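Local coordinates for C2 domain protein (Scophthalmus maximus, PDB 3W57) that binds calcium ions in the loops at one end of a C2 beta-sandwich and may have wide pore channel activity, at residues I41-V46 / N61-N66; R32-D37 / C115-G120; R104-G109 / Y125-S130; L24-L29 / D82-E87. All coordinates share one frame; numbering follows the deposited sequence.

Overall arrangement
Contacts 1 and 2 lie at the calcium-binding end of the sandwich, contacts 3 and 4 in its body. The centres of contacts 1 and 2 are about 10 Å apart. Both supply ligands to one calcium ion, and they are joined directly: Thr42 OG1 lies 2.7 Å from Pro35 O, and Asn66 OD1 lies 2.8 Å from Gly33 N. Contact 4 is a buried leucine patch of the core between the two sheets, its centre about 19 Å from that of contact 1. Contact 3 adjoins it where the chain crosses between sheets, with Thr128 OG1 2.7 Å from Tyr27 OH and Arg104 O 2.8 Å from Leu84 N; its centre is about 25 Å from that of contact 1.

Contact 1: I41-V46 / N61-N66; sequences ITDGYV and NHNNAN. With CA (calcium ion), chain E; CA (calcium ion), chain C.
Asp43 and Asn63 meet around a calcium ion, an example of how a cation gathers oxygens that would otherwise keep apart. Both carboxylate oxygens of Asp43 grip this ion, and Asn63 OD1 reaches the same calcium at 2.4 Å; the carbonyl O of Ile41 and three waters bring the ligand atoms to seven. Asp43 OD1 and Asn63 OD1 thus sit only 3.2 Å apart. The CB of Asn63 points away from the facing segment, but with CG anti to the carbonyl carbon (chi1 -61°) the amide oxygen is turned back to the metal. Asp43 OD1 also accepts a hydrogen bond from the backbone N of Asn63 at 2.8 Å, on its anti side and 22° out of the carboxylate plane, so metal and N-H together limit the rotation of the group. Its OD2 bridges to a second calcium at 2.5 Å, where Asp37, Asp90, Asp92 and the backbone O of Glu91 also bind. Such shared, bridging aspartates are the hallmark of the calcium-binding loops of C2 domains. One residue on, Asn64 N donates to Thr42 O at 3.0 Å, and Asn61 N to Gly44 O. Ile41 CG2, anti to its own backbone nitrogen, lies against the peptide joining Asn63 to Asn64, 3.3 Å from Asn64 N. Within its loop, Asn64 ND2 approaches Asn61 OD1 from above the carbonyl plane, and OD1 takes Asn66 N in an Asx turn.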
# COMPACT_ATOMS: atom_id res chain seq x y z
N ILE A 41 -19.19 -5.01 -2.75
CA ILE A 41 -18.10 -4.61 -1.87
C ILE A 41 -16.76 -4.70 -2.59
O ILE A 41 -16.50 -5.65 -3.31
CB ILE A 41 -18.11 -5.44 -0.57
CG1 ILE A 41 -19.49 -5.33 0.08
CG2 ILE A 41 -17.00 -5.01 0.38
CD1 ILE A 41 -19.68 -6.21 1.30
N THR A 42 -15.93 -3.69 -2.40
CA THR A 42 -14.63 -3.59 -3.06
C THR A 42 -13.66 -4.74 -2.74
O THR A 42 -13.73 -5.37 -1.67
CB THR A 42 -14.00 -2.22 -2.71
OG1 THR A 42 -14.79 -1.20 -3.32
CG2 THR A 42 -12.58 -2.10 -3.20
N ASP A 43 -12.78 -5.01 -3.70
CA ASP A 43 -11.85 -6.14 -3.66
C ASP A 43 -10.43 -5.60 -3.73
O ASP A 43 -9.76 -5.64 -4.77
CB ASP A 43 -12.17 -7.03 -4.86
CG ASP A 43 -13.65 -7.25 -4.99
OD1 ASP A 43 -14.20 -7.97 -4.12
OD2 ASP A 43 -14.29 -6.68 -5.90
N GLY A 44 -9.96 -5.08 -2.59
CA GLY A 44 -8.74 -4.31 -2.58
C GLY A 44 -7.44 -5.10 -2.59
O GLY A 44 -7.36 -6.21 -2.06
N TYR A 45 -6.42 -4.49 -3.18
CA TYR A 45 -5.04 -4.97 -3.05
C TYR A 45 -4.12 -3.75 -3.12
O TYR A 45 -4.55 -2.67 -3.55
CB TYR A 45 -4.67 -6.02 -4.11
CG TYR A 45 -4.61 -5.55 -5.55
CD1 TYR A 45 -3.39 -5.19 -6.13
CD2 TYR A 45 -5.76 -5.46 -6.33
CE1 TYR A 45 -3.34 -4.77 -7.47
CE2 TYR A 45 -5.71 -5.04 -7.66
CZ TYR A 45 -4.50 -4.70 -8.22
OH TYR A 45 -4.43 -4.29 -9.55
N VAL A 46 -2.88 -3.91 -2.67
CA VAL A 46 -1.95 -2.79 -2.64
C VAL A 46 -0.72 -3.13 -3.47
O VAL A 46 -0.16 -4.22 -3.33
CB VAL A 46 -1.50 -2.47 -1.20
CG1 VAL A 46 -0.56 -1.26 -1.20
CG2 VAL A 46 -2.71 -2.21 -0.30
N ASN A 61 -8.06 -8.88 -1.23
CA ASN A 61 -8.88 -9.14 -0.06
C ASN A 61 -10.32 -8.96 -0.51
O ASN A 61 -10.87 -7.86 -0.49
CB ASN A 61 -8.49 -8.19 1.08
CG ASN A 61 -8.95 -8.68 2.43
OD1 ASN A 61 -10.04 -9.20 2.55
ND2 ASN A 61 -8.10 -8.54 3.45
N HIS A 62 -10.93 -10.05 -0.98
CA HIS A 62 -12.21 -9.98 -1.67
C HIS A 62 -13.36 -9.54 -0.79
O HIS A 62 -13.46 -9.94 0.37
CB HIS A 62 -12.56 -11.33 -2.29
CG HIS A 62 -11.63 -11.73 -3.39
ND1 HIS A 62 -11.78 -11.28 -4.69
CD2 HIS A 62 -10.51 -12.49 -3.39
CE1 HIS A 62 -10.82 -11.78 -5.44
NE2 HIS A 62 -10.03 -12.51 -4.68
N ASN A 63 -14.20 -8.67 -1.36
CA ASN A 63 -15.45 -8.27 -0.73
C ASN A 63 -15.25 -7.83 0.71
O ASN A 63 -15.93 -8.32 1.63
CB ASN A 63 -16.43 -9.43 -0.79
CG ASN A 63 -16.74 -9.82 -2.20
OD1 ASN A 63 -17.02 -8.95 -3.02
ND2 ASN A 63 -16.66 -11.11 -2.51
N ASN A 64 -14.34 -6.88 0.88
CA ASN A 64 -13.98 -6.38 2.19
C ASN A 64 -13.80 -4.87 2.15
O ASN A 64 -12.89 -4.37 1.50
CB ASN A 64 -12.69 -7.09 2.65
CG ASN A 64 -12.42 -6.94 4.15
OD1 ASN A 64 -12.94 -6.03 4.80
ND2 ASN A 64 -11.55 -7.80 4.68
N ALA A 65 -14.68 -4.13 2.84
CA ALA A 65 -14.57 -2.67 2.89
C ALA A 65 -13.52 -2.18 3.88
O ALA A 65 -13.15 -0.99 3.85
CB ALA A 65 -15.94 -2.03 3.21
N ASN A 66 -13.05 -3.07 4.76
CA ASN A 66 -12.08 -2.72 5.79
C ASN A 66 -10.98 -3.77 5.86
O ASN A 66 -10.76 -4.39 6.90
CB ASN A 66 -12.75 -2.63 7.17
CG ASN A 66 -13.82 -1.55 7.23
OD1 ASN A 66 -13.52 -0.36 7.28
ND2 ASN A 66 -15.09 -1.97 7.25
CA CA E . -16.50 -7.50 -4.81
CA CA C . -13.94 -5.20 -7.83
O HOH W 1 -10.58 -5.18 0.08
O HOH W 2 -15.18 -7.31 -8.65
O HOH W 3 -16.08 -9.23 -6.51
O HOH W 4 -18.84 -8.26 -5.06
O HOH W 5 -17.53 -6.03 -6.46

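Contact 2: R32-D37 / C115-G120; sequences RGLPSD and CYLKEG. With CA (calcium ion), chain C; CA (calcium ion), chain D.
Arg32 brings its guanidinium to the hydroxyl of Tyr116 where the loop after strand 22-32 faces the end of strand 109-116 and the type I beta turn Leu117-Gly120, at the calcium-binding end of the C2 sandwich. It shows how loops can be matched by shape with no direct hydrogen bond between them. With an extended chain from CG to NE, Arg32 places NH2 3.6 Å from Tyr116 OH, which lies at the guanidinium edge, the guanidinium and phenol ring planes 83° apart. A water takes a bond from Arg32 NH2 at 2.6 Å and has a weak one with Tyr116 OH. Gly33 follows with a positive phi, and its N-H goes to Asn66 OD1. Leu34 turns inward, its CD2 4.1 Å from Leu117 CD1, while Leu99 and Pro67 also touch it. Pro35 is directed toward the turn: its CG rests 3.3 Å from Glu119 O and its CD 3.6 Å from Gly120 O, a buried carbonyl without a hydrogen-bond partner. A serine in its place, lacking CG and CD, would probably open a gap beside Gly120 O and leave the loop backbone freer to turn. Past Ser36, whose OG donates to Asp37 O, the chain reaches the metals. There the Asp37 carboxylate bridges two calcium ions, OD2 binding one at 2.3 Å and OD1 binding the other at 2.4 Å.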
# COMPACT_ATOMS: atom_id res chain seq x y z
N ARG A 32 -9.38 1.43 6.11
CA ARG A 32 -10.71 1.58 6.68
C ARG A 32 -11.64 2.33 5.72
O ARG A 32 -11.27 3.35 5.16
CB ARG A 32 -10.65 2.29 8.03
CG ARG A 32 -9.81 3.55 8.07
CD ARG A 32 -9.73 4.11 9.51
NE ARG A 32 -9.01 5.38 9.61
CZ ARG A 32 -9.49 6.55 9.18
NH1 ARG A 32 -10.69 6.60 8.62
NH2 ARG A 32 -8.77 7.66 9.32
N GLY A 33 -12.83 1.77 5.52
CA GLY A 33 -13.90 2.50 4.86
C GLY A 33 -13.76 2.71 3.36
O GLY A 33 -14.03 3.80 2.87
N LEU A 34 -13.37 1.67 2.63
CA LEU A 34 -13.36 1.73 1.17
C LEU A 34 -14.76 2.00 0.64
O LEU A 34 -15.75 1.52 1.19
CB LEU A 34 -12.88 0.40 0.60
CG LEU A 34 -11.40 0.06 0.75
CD1 LEU A 34 -11.17 -1.38 0.35
CD2 LEU A 34 -10.57 0.99 -0.12
N PRO A 35 -14.85 2.71 -0.49
CA PRO A 35 -16.14 3.01 -1.10
C PRO A 35 -16.71 1.75 -1.75
O PRO A 35 -16.00 0.76 -1.94
CB PRO A 35 -15.77 4.03 -2.18
CG PRO A 35 -14.37 3.56 -2.63
CD PRO A 35 -13.71 3.13 -1.32
N SER A 36 -17.99 1.82 -2.11
CA SER A 36 -18.63 0.76 -2.87
C SER A 36 -17.92 0.55 -4.21
O SER A 36 -17.38 1.49 -4.80
CB SER A 36 -20.10 1.13 -3.13
OG SER A 36 -20.82 0.10 -3.82
N ASP A 37 -17.92 -0.69 -4.68
CA ASP A 37 -17.55 -1.03 -6.05
C ASP A 37 -18.76 -0.72 -6.94
O ASP A 37 -19.84 -0.35 -6.45
CB ASP A 37 -17.23 -2.54 -6.09
CG ASP A 37 -16.32 -2.93 -7.24
OD1 ASP A 37 -16.05 -2.08 -8.10
OD2 ASP A 37 -15.90 -4.10 -7.26
N CYS A 115 -3.01 7.60 5.22
CA CYS A 115 -3.13 8.28 3.94
C CYS A 115 -4.59 8.26 3.52
O CYS A 115 -5.24 7.23 3.59
CB CYS A 115 -2.32 7.52 2.90
SG CYS A 115 -2.58 8.13 1.23
N TYR A 116 -5.11 9.40 3.06
CA TYR A 116 -6.49 9.44 2.60
C TYR A 116 -6.56 9.17 1.10
O TYR A 116 -5.91 9.85 0.30
CB TYR A 116 -7.14 10.79 2.95
CG TYR A 116 -7.46 10.91 4.44
CD1 TYR A 116 -8.76 10.76 4.90
CD2 TYR A 116 -6.45 11.14 5.37
CE1 TYR A 116 -9.06 10.85 6.25
CE2 TYR A 116 -6.73 11.23 6.73
CZ TYR A 116 -8.04 11.09 7.16
OH TYR A 116 -8.34 11.19 8.50
N LEU A 117 -7.34 8.17 0.71
CA LEU A 117 -7.39 7.73 -0.67
C LEU A 117 -8.35 8.61 -1.47
O LEU A 117 -9.45 8.91 -1.01
CB LEU A 117 -7.84 6.27 -0.75
CG LEU A 117 -7.00 5.27 0.04
CD1 LEU A 117 -7.63 3.88 0.04
CD2 LEU A 117 -5.59 5.23 -0.54
N LYS A 118 -7.95 8.99 -2.68
CA LYS A 118 -8.80 9.85 -3.50
C LYS A 118 -10.26 9.40 -3.60
O LYS A 118 -11.18 10.23 -3.47
CB LYS A 118 -8.21 10.01 -4.90
CG LYS A 118 -9.11 10.77 -5.85
CD LYS A 118 -8.45 10.89 -7.22
CE LYS A 118 -9.15 11.95 -8.04
NZ LYS A 118 -9.08 13.27 -7.34
N GLU A 119 -10.48 8.11 -3.83
CA GLU A 119 -11.84 7.61 -4.04
C GLU A 119 -12.57 7.22 -2.76
O GLU A 119 -13.73 6.79 -2.81
CB GLU A 119 -11.84 6.45 -5.03
CG GLU A 119 -11.47 6.88 -6.42
CD GLU A 119 -12.40 7.96 -6.94
OE1 GLU A 119 -13.64 7.85 -6.73
OE2 GLU A 119 -11.89 8.92 -7.56
N GLY A 120 -11.91 7.40 -1.62
CA GLY A 120 -12.54 7.17 -0.33
C GLY A 120 -11.77 6.16 0.50
O GLY A 120 -11.12 5.26 -0.04
CA CA C . -13.94 -5.20 -7.83
CA CA D . -14.33 -1.22 -9.57
O HOH W 6 -6.49 8.73 10.00
O HOH W 2 -15.18 -7.31 -8.65
O HOH W 7 -13.44 0.40 -7.91
O HOH W 8 -15.94 0.70 -9.48
O HOH W 9 -15.96 -1.27 -11.60

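Contact 3: R104-G109 / Y125-S130; sequences RQIKVG and YMYTLS
Tyr125 and Tyr127 each offer a ring hydroxyl to segment 104-109, a case of tyrosines serving polar groups at the edge of the sandwich. The two sheets meet here: strand 97-105 ends in one, and the chain crosses by residues 106-108 to strand 109-116 in the other, beside strand 122-130. Arg104 donates NE to Tyr125 OH at 3.0 Å, the hydroxyl lying in the guanidinium plane although the bond is somewhat bent (146°). The chain bends at chi3 (53°), which swings the guanidinium round to this oxygen. A water bridges the pair, accepting from Arg104 NH2 at 3.2 Å and hydrogen-bonded to Tyr125 OH at 2.7 Å. Farther on, Tyr127 OH accepts a hydrogen bond from the backbone N of Lys107 at 2.8 Å. Ile106 CG2 sits over one face of the Tyr127 ring toward its rim, and Lys107 O approaches the edge, 3.4 Å from CE1. A phenylalanine in place of Tyr127 would lack the hydroxyl and would probably leave Lys107 N without this acceptor. Gly109 and Leu129 then form an antiparallel hydrogen-bonded pair, each N satisfied by the other's O, while Leu129 CD1 packs 3.9 Å from Ile106 CD1. The crossing has further anchors: Val108 N goes to Glu80, Val108 O to His111, and Lys107 NZ to Asn81. Two backbone N-H groups of the crossing, those of Lys107 and Val108, are therefore met by side-chain oxygens, Tyr127 OH and Glu80 OE2, before strand pairing resumes at Gly109.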
# COMPACT_ATOMS: atom_id res chain seq x y z
N ARG A 104 5.63 9.01 0.01
CA ARG A 104 6.46 9.82 0.89
C ARG A 104 7.92 9.39 0.82
O ARG A 104 8.24 8.26 0.42
CB ARG A 104 5.98 9.75 2.33
CG ARG A 104 6.18 8.39 2.96
CD ARG A 104 5.88 8.43 4.46
NE ARG A 104 4.56 9.00 4.74
CZ ARG A 104 4.36 10.21 5.25
NH1 ARG A 104 5.40 10.97 5.57
NH2 ARG A 104 3.13 10.66 5.46
N GLN A 105 8.80 10.29 1.23
CA GLN A 105 10.22 9.98 1.32
C GLN A 105 10.53 9.16 2.58
O GLN A 105 10.10 9.51 3.68
CB GLN A 105 11.06 11.27 1.31
CG GLN A 105 11.10 11.93 -0.05
CD GLN A 105 11.97 13.18 -0.06
OE1 GLN A 105 11.85 14.03 0.81
NE2 GLN A 105 12.86 13.27 -1.04
N ILE A 106 11.27 8.08 2.42
CA ILE A 106 11.54 7.22 3.56
C ILE A 106 12.67 7.75 4.44
O ILE A 106 13.65 8.30 3.95
CB ILE A 106 11.87 5.78 3.13
CG1 ILE A 106 13.07 5.76 2.19
CG2 ILE A 106 10.66 5.14 2.46
CD1 ILE A 106 13.46 4.35 1.75
N LYS A 107 12.50 7.56 5.74
CA LYS A 107 13.46 8.02 6.74
C LYS A 107 13.94 6.85 7.58
O LYS A 107 13.20 5.91 7.82
CB LYS A 107 12.83 9.08 7.64
CG LYS A 107 12.12 10.20 6.90
CD LYS A 107 13.08 11.08 6.11
CE LYS A 107 12.33 12.22 5.46
NZ LYS A 107 13.21 13.14 4.68
N VAL A 108 15.18 6.92 8.03
CA VAL A 108 15.71 5.88 8.90
C VAL A 108 14.85 5.74 10.15
O VAL A 108 14.42 6.74 10.71
CB VAL A 108 17.15 6.21 9.32
CG1 VAL A 108 17.69 5.10 10.21
CG2 VAL A 108 18.03 6.38 8.09
N GLY A 109 14.62 4.50 10.57
CA GLY A 109 13.85 4.22 11.77
C GLY A 109 12.57 3.47 11.44
O GLY A 109 12.42 2.93 10.35
N TYR A 125 -0.28 2.19 7.33
CA TYR A 125 0.86 1.30 7.10
C TYR A 125 2.02 1.66 8.01
O TYR A 125 2.01 2.70 8.66
CB TYR A 125 1.30 1.39 5.65
CG TYR A 125 1.76 2.77 5.21
CD1 TYR A 125 3.11 3.09 5.17
CD2 TYR A 125 0.84 3.73 4.78
CE1 TYR A 125 3.54 4.35 4.74
CE2 TYR A 125 1.26 4.98 4.36
CZ TYR A 125 2.61 5.28 4.33
OH TYR A 125 3.03 6.54 3.90
N MET A 126 3.02 0.78 8.05
CA MET A 126 4.25 1.03 8.79
C MET A 126 5.41 0.64 7.91
O MET A 126 5.28 -0.22 7.06
CB MET A 126 4.34 0.15 10.05
CG MET A 126 3.28 0.34 11.05
SD MET A 126 3.65 -0.77 12.42
CE MET A 126 5.24 -0.19 12.96
N TYR A 127 6.55 1.26 8.14
CA TYR A 127 7.78 0.78 7.52
C TYR A 127 8.95 0.94 8.47
O TYR A 127 8.92 1.75 9.41
CB TYR A 127 8.05 1.46 6.18
CG TYR A 127 8.54 2.88 6.28
CD1 TYR A 127 9.89 3.15 6.43
CD2 TYR A 127 7.66 3.95 6.24
CE1 TYR A 127 10.36 4.45 6.53
CE2 TYR A 127 8.11 5.25 6.35
CZ TYR A 127 9.46 5.50 6.49
OH TYR A 127 9.90 6.80 6.59
N THR A 128 9.97 0.13 8.23
CA THR A 128 11.21 0.23 8.97
C THR A 128 12.32 0.35 7.94
O THR A 128 12.42 -0.49 7.05
CB THR A 128 11.46 -1.01 9.84
OG1 THR A 128 10.47 -1.07 10.89
CG2 THR A 128 12.85 -0.92 10.47
N LEU A 129 13.12 1.41 8.04
CA LEU A 129 14.32 1.57 7.20
C LEU A 129 15.56 1.41 8.08
O LEU A 129 15.72 2.12 9.07
CB LEU A 129 14.32 2.93 6.50
CG LEU A 129 15.51 3.24 5.56
CD1 LEU A 129 15.56 2.29 4.35
CD2 LEU A 129 15.51 4.70 5.12
N SER A 130 16.43 0.46 7.72
CA SER A 130 17.57 0.11 8.57
C SER A 130 18.94 0.08 7.88
O SER A 130 19.03 -0.07 6.66
CB SER A 130 17.31 -1.24 9.26
OG SER A 130 17.16 -2.28 8.31
O HOH W 10 1.29 8.62 3.86

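Contact 4: L24-L29 / D82-E87; sequences LRLYNL and DILRLE
Leu84 and Leu86 face Leu24, Leu26 and Leu29 across the interior of the C2 beta-sandwich, an instance of two strands of facing sheets that meet through side chains. Strand 83-87 belongs to one sheet and strand 24-29 to the other; their axes run 10.7 Å apart at closest approach, 30° from parallel, and no hydrogen bond links them. Along the second segment the first inward residue is Leu84. Its two methyls divide between neighbours: CD1 lies 4.2 Å from Leu24 CD2, and CD2 meets Leu26 CD2 at 4.1 Å. With CG anti to the backbone nitrogen (chi1 175°), Leu84 reaches between Leu24 and Leu26. Arg85 next faces the other side of its sheet, its NH1 bonded to Gln103. Leu86 returns to the core and is again shared, with CD2 4.2 Å from Leu26 CD1 and CD1 4.2 Å from Leu29 CD2. Leu26 is consequently touched by both leucines of the facing strand, one on each methyl, while Tyr125 also packs on Leu86. Glu87 lies, like Arg85, on the face of its sheet away from the leucines, with OE1 bonded to His89; its OE2 uses the anti lone pair to take Arg85 NE at 2.8 Å, in a salt bridge lying in the guanidinium plane.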
# COMPACT_ATOMS: atom_id res chain seq x y z
N LEU A 24 14.68 -1.69 3.52
CA LEU A 24 13.33 -1.20 3.78
C LEU A 24 12.39 -2.38 4.01
O LEU A 24 12.41 -3.36 3.27
CB LEU A 24 12.85 -0.34 2.62
CG LEU A 24 11.37 0.10 2.64
CD1 LEU A 24 11.10 1.14 3.73
CD2 LEU A 24 10.94 0.63 1.30
N ARG A 25 11.55 -2.27 5.03
CA ARG A 25 10.53 -3.28 5.27
C ARG A 25 9.21 -2.55 5.40
O ARG A 25 9.10 -1.64 6.21
CB ARG A 25 10.82 -4.05 6.55
CG ARG A 25 9.79 -5.11 6.85
CD ARG A 25 10.07 -5.80 8.18
NE ARG A 25 8.99 -6.70 8.54
CZ ARG A 25 8.34 -6.65 9.70
NH1 ARG A 25 8.69 -5.75 10.61
NH2 ARG A 25 7.35 -7.51 9.96
N LEU A 26 8.22 -2.95 4.60
CA LEU A 26 6.92 -2.28 4.56
C LEU A 26 5.87 -3.30 5.00
O LEU A 26 5.80 -4.40 4.44
CB LEU A 26 6.64 -1.79 3.13
CG LEU A 26 5.39 -0.97 2.77
CD1 LEU A 26 4.17 -1.86 2.56
CD2 LEU A 26 5.10 0.10 3.82
N TYR A 27 5.08 -2.96 6.01
CA TYR A 27 4.22 -3.97 6.63
C TYR A 27 2.98 -3.38 7.30
O TYR A 27 2.82 -2.16 7.36
CB TYR A 27 5.03 -4.82 7.63
CG TYR A 27 5.82 -4.05 8.67
CD1 TYR A 27 5.45 -4.09 10.02
CD2 TYR A 27 6.96 -3.33 8.33
CE1 TYR A 27 6.19 -3.41 10.99
CE2 TYR A 27 7.71 -2.65 9.30
CZ TYR A 27 7.31 -2.70 10.62
OH TYR A 27 8.05 -2.03 11.58
N ASN A 28 2.11 -4.26 7.80
CA ASN A 28 0.88 -3.83 8.49
C ASN A 28 -0.03 -2.93 7.67
O ASN A 28 -0.57 -1.95 8.19
CB ASN A 28 1.19 -3.22 9.86
CG ASN A 28 1.67 -4.27 10.84
OD1 ASN A 28 1.73 -5.45 10.49
ND2 ASN A 28 2.02 -3.86 12.04
N LEU A 29 -0.20 -3.27 6.40
CA LEU A 29 -1.16 -2.56 5.53
C LEU A 29 -2.59 -2.84 5.92
O LEU A 29 -2.99 -3.98 6.16
CB LEU A 29 -0.97 -2.95 4.06
CG LEU A 29 0.36 -2.53 3.44
CD1 LEU A 29 0.67 -3.41 2.24
CD2 LEU A 29 0.35 -1.06 3.04
N ASP A 82 14.45 7.90 -0.68
CA ASP A 82 13.75 7.23 -1.77
C ASP A 82 12.26 7.51 -1.57
O ASP A 82 11.81 7.66 -0.43
CB ASP A 82 13.95 5.72 -1.73
CG ASP A 82 15.26 5.26 -2.37
OD1 ASP A 82 16.05 6.10 -2.85
OD2 ASP A 82 15.50 4.03 -2.35
N ILE A 83 11.51 7.58 -2.66
CA ILE A 83 10.06 7.73 -2.56
C ILE A 83 9.37 6.37 -2.44
O ILE A 83 9.46 5.54 -3.34
CB ILE A 83 9.49 8.50 -3.74
CG1 ILE A 83 10.04 9.93 -3.72
CG2 ILE A 83 7.96 8.50 -3.66
CD1 ILE A 83 9.59 10.79 -4.88
N LEU A 84 8.70 6.14 -1.31
CA LEU A 84 7.81 4.99 -1.15
C LEU A 84 6.46 5.34 -1.76
O LEU A 84 5.88 6.37 -1.42
CB LEU A 84 7.61 4.70 0.33
CG LEU A 84 6.63 3.60 0.74
CD1 LEU A 84 7.18 2.25 0.34
CD2 LEU A 84 6.36 3.64 2.26
N ARG A 85 5.97 4.49 -2.65
CA ARG A 85 4.68 4.69 -3.30
C ARG A 85 3.77 3.49 -3.08
O ARG A 85 4.12 2.36 -3.43
CB ARG A 85 4.84 4.99 -4.80
CG ARG A 85 3.52 5.15 -5.58
CD ARG A 85 3.79 5.20 -7.09
NE ARG A 85 2.58 5.41 -7.89
CZ ARG A 85 2.17 6.60 -8.33
NH1 ARG A 85 2.86 7.70 -8.02
NH2 ARG A 85 1.08 6.71 -9.07
N LEU A 86 2.61 3.74 -2.47
CA LEU A 86 1.62 2.71 -2.21
C LEU A 86 0.37 2.99 -3.01
O LEU A 86 -0.20 4.06 -2.91
CB LEU A 86 1.26 2.68 -0.73
CG LEU A 86 2.45 2.53 0.23
CD1 LEU A 86 1.98 2.56 1.69
CD2 LEU A 86 3.24 1.26 -0.05
N GLU A 87 -0.07 2.00 -3.79
CA GLU A 87 -1.24 2.16 -4.65
C GLU A 87 -2.33 1.19 -4.19
O GLU A 87 -2.10 -0.01 -4.15
CB GLU A 87 -0.89 1.85 -6.11
CG GLU A 87 0.18 2.76 -6.71
CD GLU A 87 0.47 2.42 -8.17
OE1 GLU A 87 -0.08 1.39 -8.64
OE2 GLU A 87 1.22 3.17 -8.83